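Local coordinates for hookworm platelet inhibitor 1 (Ancylostoma caninum, PDB 4TPV), which inhibits platelet aggregation and the adhesion of resting platelets to fibrinogen and collagen, possibly by binding platelet integrins, at residues R40-D45 / D118-A123; E50-S55 / H132-Y137. One frame throughout, in Å; residues are numbered along the deposited sequence.

Interaction 1: residues R40-D45 / D118-A123; sequences RTMVYD and DKLGCA
The phenol oxygen of Tyr44 is held by two groups: the backbone N-H of Cys122 points almost straight at it (N to OH 2.9 Å, 167° at the hydrogen), and Glu49, on the helix that follows, holds it with a further hydrogen bond through its carboxylate. With CG anti to the backbone N (chi1 -158°), the side chain carries the ring forward over Gly121 to Cys122. The carbonyl oxygen of Leu120 sits above one face near the rim, and Gly121 CA makes an off-centre CH-pi contact 4.2 Å from the ring centroid. Leu120 O also accepts the N-H of Asp45 (Asp45 N to Leu120 O 2.8 Å). Two further backbone bonds, from Val43 N to Asp118 O and from Leu120 N to Val43 O, complete the parallel ladder. On the buried side CD2 of Leu120 touches Met42 CB and Tyr44 CD1, the latter at 4.1 Å, with Leu120 and Tyr44 crossing at about a right angle. At the other end Arg40 and Asp118 run side by side, their flat groups turned 75° apart. Asp118 OD2 lies 3.1 Å above the middle of the guanidinium, nearest Arg40 CZ, so the attraction is one of charges and no N-H is aimed at it. Asp118 OD1 forms a salt bridge with Lys119 NZ, with a weak hydrogen bond at 3.4 Å, extending the network, while Tyr161 adds a cation-pi contact to Arg40. Asp45 lays OD2 against Lys119 CD and uses OD1 to cap the N terminus of helix 46-56 at Leu48 N. Strand 43-44 thus forms the parallel edge of the mixed CAP-domain sheet; on the far side of 118-123 from it, Asp118 and Lys119 both face Gly138 in a classic beta bulge, where strand 119-127 pairs with strand 130-138.

Interaction 2: residues E50-S55 / H132-Y137; sequences EKAYKS and HVVCQY
Gln136 leaves its strand with CG beside the backbone N (chi1 -67°) and then bends sharply at chi2 (-92°), which turns its amide along the helix surface, while Lys51 stretches out fully extended with CG anti to the backbone N. The two side chains cross at about a right angle. CG of Gln136 presses on the helix backbone, 3.5 Å from Ala52 CA, and its amide end divides between neighbours: NE2 lies near Ser55 CB at 3.8 Å, and OE1 meets the Lys51 methylenes, 3.5 Å from CE. No direct hydrogen bond spans the contact. Instead one water accepts from Lys51 NZ (2.7 Å) and donates to Gln136 OE1 and to the carbonyl oxygen of Tyr137. This is helix 46-56 lying across one face of the CAP-domain sheet, part of its alpha-beta-alpha sandwich; the axes of 50-55 and 132-137 come within 7.3 Å and their directions differ by 136°. Ala52 is the small residue at the closest backbone approach; its methyl fits between Gln136 CG and Val134, with CB 4.1 Å from Val134 CG1. Ser55 OG is hydrogen-bonded to Glu68 on the adjoining strand 68-73, beyond the strand that Gln136 belongs to.

How the interactions relate
The centres of interactions 1 and 2 lie 12 Å apart, and both reach the same mixed sheet within a single CAP domain. Strand 43-44 leads directly into helix 46-56, and strand 119-127 turns back into strand 130-138, so the segments alternate along the chain: 40-45, 50-55, 118-123, 132-137. The consecutive pairs are therefore tied together twice across more than 70 residues. Between the neighbouring strands, the Cys122-Cys135 disulfide and a probable hydrogen bond from Ala123 N to Val134 O link the two contacts directly, and Ala123 CB also packs against Tyr53 of the helix. Together they join edge strand, covering helix and central hairpin of this secreted, disulfide-rich inhibitor.

Interaction 1: residues R40-D45 / D118-A123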
# COMPACT_ATOMS: atom_id res chain seq x y z
N ARG A 40 9.55 -4.70 0.87
CA ARG A 40 10.06 -3.32 0.86
C ARG A 40 9.31 -2.36 1.78
O ARG A 40 8.09 -2.44 1.97
CB ARG A 40 10.03 -2.77 -0.58
CG ARG A 40 11.01 -3.53 -1.51
CD ARG A 40 11.37 -2.77 -2.78
NE ARG A 40 12.21 -1.61 -2.48
CZ ARG A 40 13.03 -1.04 -3.36
NH1 ARG A 40 13.13 -1.52 -4.58
NH2 ARG A 40 13.75 0.02 -3.00
N THR A 41 10.06 -1.41 2.32
CA THR A 41 9.47 -0.26 2.99
C THR A 41 8.78 0.59 1.95
O THR A 41 9.38 0.87 0.90
CB THR A 41 10.52 0.58 3.70
OG1 THR A 41 11.27 -0.25 4.59
CG2 THR A 41 9.87 1.70 4.52
N MET A 42 7.54 0.97 2.22
CA MET A 42 6.89 1.96 1.35
C MET A 42 7.22 3.39 1.72
O MET A 42 7.34 3.75 2.90
CB MET A 42 5.38 1.82 1.39
CG MET A 42 4.84 0.62 0.63
SD MET A 42 3.03 0.55 0.74
CE MET A 42 2.71 -0.74 -0.48
N VAL A 43 7.35 4.21 0.69
CA VAL A 43 7.55 5.64 0.85
C VAL A 43 6.39 6.36 0.16
O VAL A 43 5.94 5.92 -0.89
CB VAL A 43 8.89 6.09 0.23
CG1 VAL A 43 8.99 7.62 0.20
CG2 VAL A 43 10.05 5.46 0.98
N TYR A 44 5.90 7.45 0.74
CA TYR A 44 4.81 8.18 0.09
C TYR A 44 5.31 8.78 -1.24
O TYR A 44 6.46 9.20 -1.34
CB TYR A 44 4.25 9.28 0.99
CG TYR A 44 2.85 9.66 0.56
CD1 TYR A 44 1.76 8.87 0.91
CD2 TYR A 44 2.62 10.79 -0.25
CE1 TYR A 44 0.49 9.18 0.51
CE2 TYR A 44 1.35 11.11 -0.66
CZ TYR A 44 0.28 10.30 -0.28
OH TYR A 44 -0.99 10.59 -0.68
N ASP A 45 4.46 8.80 -2.25
CA ASP A 45 4.87 9.27 -3.58
C ASP A 45 3.82 10.22 -4.11
O ASP A 45 2.68 9.82 -4.36
CB ASP A 45 5.06 8.09 -4.53
CG ASP A 45 5.62 8.51 -5.87
OD1 ASP A 45 4.83 8.99 -6.72
OD2 ASP A 45 6.84 8.35 -6.06
N ASP A 118 7.03 -0.40 -3.25
CA ASP A 118 7.80 0.46 -2.35
C ASP A 118 7.31 1.91 -2.37
O ASP A 118 7.94 2.79 -1.79
CB ASP A 118 9.29 0.42 -2.70
CG ASP A 118 9.61 0.92 -4.10
OD1 ASP A 118 8.73 1.44 -4.80
OD2 ASP A 118 10.78 0.78 -4.51
N LYS A 119 6.18 2.14 -3.03
CA LYS A 119 5.62 3.49 -3.13
C LYS A 119 4.09 3.42 -3.06
O LYS A 119 3.47 2.50 -3.58
CB LYS A 119 6.04 4.18 -4.44
CG LYS A 119 7.52 4.46 -4.58
CD LYS A 119 7.80 4.98 -5.99
CE LYS A 119 9.25 5.44 -6.13
NZ LYS A 119 10.22 4.33 -5.92
N LEU A 120 3.48 4.39 -2.38
CA LEU A 120 2.04 4.58 -2.48
C LEU A 120 1.70 6.06 -2.53
O LEU A 120 2.47 6.91 -2.07
CB LEU A 120 1.29 3.92 -1.30
CG LEU A 120 1.23 4.76 -0.02
CD1 LEU A 120 0.22 4.16 0.96
CD2 LEU A 120 2.60 4.86 0.63
N GLY A 121 0.53 6.35 -3.08
CA GLY A 121 -0.04 7.69 -3.01
C GLY A 121 -1.54 7.52 -2.95
O GLY A 121 -2.07 6.62 -3.58
N CYS A 122 -2.21 8.39 -2.20
CA CYS A 122 -3.64 8.19 -1.93
C CYS A 122 -4.49 9.45 -2.18
O CYS A 122 -3.96 10.55 -2.30
CB CYS A 122 -3.84 7.71 -0.49
SG CYS A 122 -2.99 6.15 -0.10
N ALA A 123 -5.81 9.26 -2.25
CA ALA A 123 -6.74 10.33 -2.58
C ALA A 123 -8.04 10.11 -1.81
O ALA A 123 -8.45 8.97 -1.57
CB ALA A 123 -7.00 10.37 -4.09

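Interaction 2: residues E50-S55 / H132-Y137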
# COMPACT_ATOMS: atom_id res chain seq x y z
N GLU A 50 -1.24 11.94 -7.27
CA GLU A 50 -1.95 12.57 -8.38
C GLU A 50 -2.67 11.52 -9.24
O GLU A 50 -3.80 11.73 -9.66
CB GLU A 50 -1.01 13.41 -9.23
CG GLU A 50 -1.61 13.82 -10.58
CD GLU A 50 -2.70 14.88 -10.51
OE1 GLU A 50 -3.06 15.34 -9.40
OE2 GLU A 50 -3.21 15.25 -11.59
N LYS A 51 -2.02 10.37 -9.46
CA LYS A 51 -2.66 9.28 -10.19
C LYS A 51 -3.91 8.81 -9.45
O LYS A 51 -4.96 8.54 -10.05
CB LYS A 51 -1.67 8.12 -10.38
CG LYS A 51 -2.14 6.99 -11.29
CD LYS A 51 -1.08 5.90 -11.36
CE LYS A 51 -1.54 4.74 -12.24
NZ LYS A 51 -0.66 3.54 -12.08
N ALA A 52 -3.79 8.74 -8.13
CA ALA A 52 -4.92 8.32 -7.31
C ALA A 52 -6.08 9.31 -7.39
O ALA A 52 -7.24 8.89 -7.44
CB ALA A 52 -4.47 8.13 -5.85
N TYR A 53 -5.78 10.62 -7.40
CA TYR A 53 -6.84 11.62 -7.52
C TYR A 53 -7.51 11.55 -8.89
O TYR A 53 -8.74 11.59 -8.99
CB TYR A 53 -6.32 13.05 -7.24
CG TYR A 53 -6.51 13.40 -5.79
CD1 TYR A 53 -7.75 13.80 -5.31
CD2 TYR A 53 -5.49 13.21 -4.88
CE1 TYR A 53 -7.96 14.06 -3.97
CE2 TYR A 53 -5.69 13.45 -3.52
CZ TYR A 53 -6.93 13.89 -3.07
OH TYR A 53 -7.15 14.13 -1.74
N LYS A 54 -6.72 11.44 -9.95
CA LYS A 54 -7.28 11.41 -11.28
C LYS A 54 -8.21 10.22 -11.43
O LYS A 54 -9.24 10.30 -12.11
CB LYS A 54 -6.16 11.39 -12.33
CG LYS A 54 -5.49 12.77 -12.53
CD LYS A 54 -6.46 13.76 -13.18
CE LYS A 54 -5.82 15.15 -13.45
NZ LYS A 54 -5.64 16.02 -12.25
N SER A 55 -7.87 9.12 -10.76
CA SER A 55 -8.70 7.91 -10.82
C SER A 55 -9.90 8.01 -9.88
O SER A 55 -11.03 7.65 -10.25
CB SER A 55 -7.87 6.67 -10.46
OG SER A 55 -8.71 5.53 -10.48
N HIS A 132 -14.93 8.19 -1.09
CA HIS A 132 -14.09 7.21 -1.78
C HIS A 132 -12.65 7.48 -1.39
O HIS A 132 -12.18 8.61 -1.47
CB HIS A 132 -14.22 7.29 -3.31
CG HIS A 132 -15.53 6.81 -3.86
ND1 HIS A 132 -15.64 6.22 -5.10
CD2 HIS A 132 -16.78 6.81 -3.33
CE1 HIS A 132 -16.90 5.90 -5.33
NE2 HIS A 132 -17.61 6.24 -4.27
N VAL A 133 -11.98 6.43 -0.94
CA VAL A 133 -10.56 6.50 -0.68
C VAL A 133 -9.89 5.62 -1.72
O VAL A 133 -10.30 4.47 -1.91
CB VAL A 133 -10.22 5.98 0.72
CG1 VAL A 133 -8.71 6.03 0.94
CG2 VAL A 133 -10.96 6.79 1.78
N VAL A 134 -8.88 6.16 -2.39
CA VAL A 134 -8.13 5.40 -3.41
C VAL A 134 -6.65 5.51 -3.13
O VAL A 134 -6.15 6.61 -2.90
CB VAL A 134 -8.41 5.93 -4.85
CG1 VAL A 134 -7.48 5.29 -5.84
CG2 VAL A 134 -9.88 5.73 -5.22
N CYS A 135 -5.96 4.38 -3.14
CA CYS A 135 -4.51 4.39 -3.07
C CYS A 135 -3.95 3.70 -4.30
O CYS A 135 -4.49 2.69 -4.77
CB CYS A 135 -4.01 3.71 -1.80
SG CYS A 135 -4.32 4.61 -0.24
N GLN A 136 -2.88 4.28 -4.82
CA GLN A 136 -2.16 3.75 -5.97
C GLN A 136 -0.78 3.32 -5.50
O GLN A 136 -0.15 4.00 -4.67
CB GLN A 136 -2.07 4.81 -7.09
CG GLN A 136 -3.42 5.15 -7.71
CD GLN A 136 -3.73 4.29 -8.92
OE1 GLN A 136 -2.94 3.44 -9.31
NE2 GLN A 136 -4.90 4.51 -9.51
N TYR A 137 -0.32 2.19 -6.01
CA TYR A 137 0.94 1.62 -5.58
C TYR A 137 1.93 1.48 -6.73
O TYR A 137 1.56 1.50 -7.92
CB TYR A 137 0.70 0.25 -4.93
CG TYR A 137 -0.29 0.33 -3.78
CD1 TYR A 137 0.13 0.68 -2.50
CD2 TYR A 137 -1.65 0.12 -3.98
CE1 TYR A 137 -0.79 0.78 -1.43
CE2 TYR A 137 -2.57 0.22 -2.93
CZ TYR A 137 -2.12 0.53 -1.66
OH TYR A 137 -3.04 0.62 -0.62
O HOH W 1 -0.25 2.93 -9.47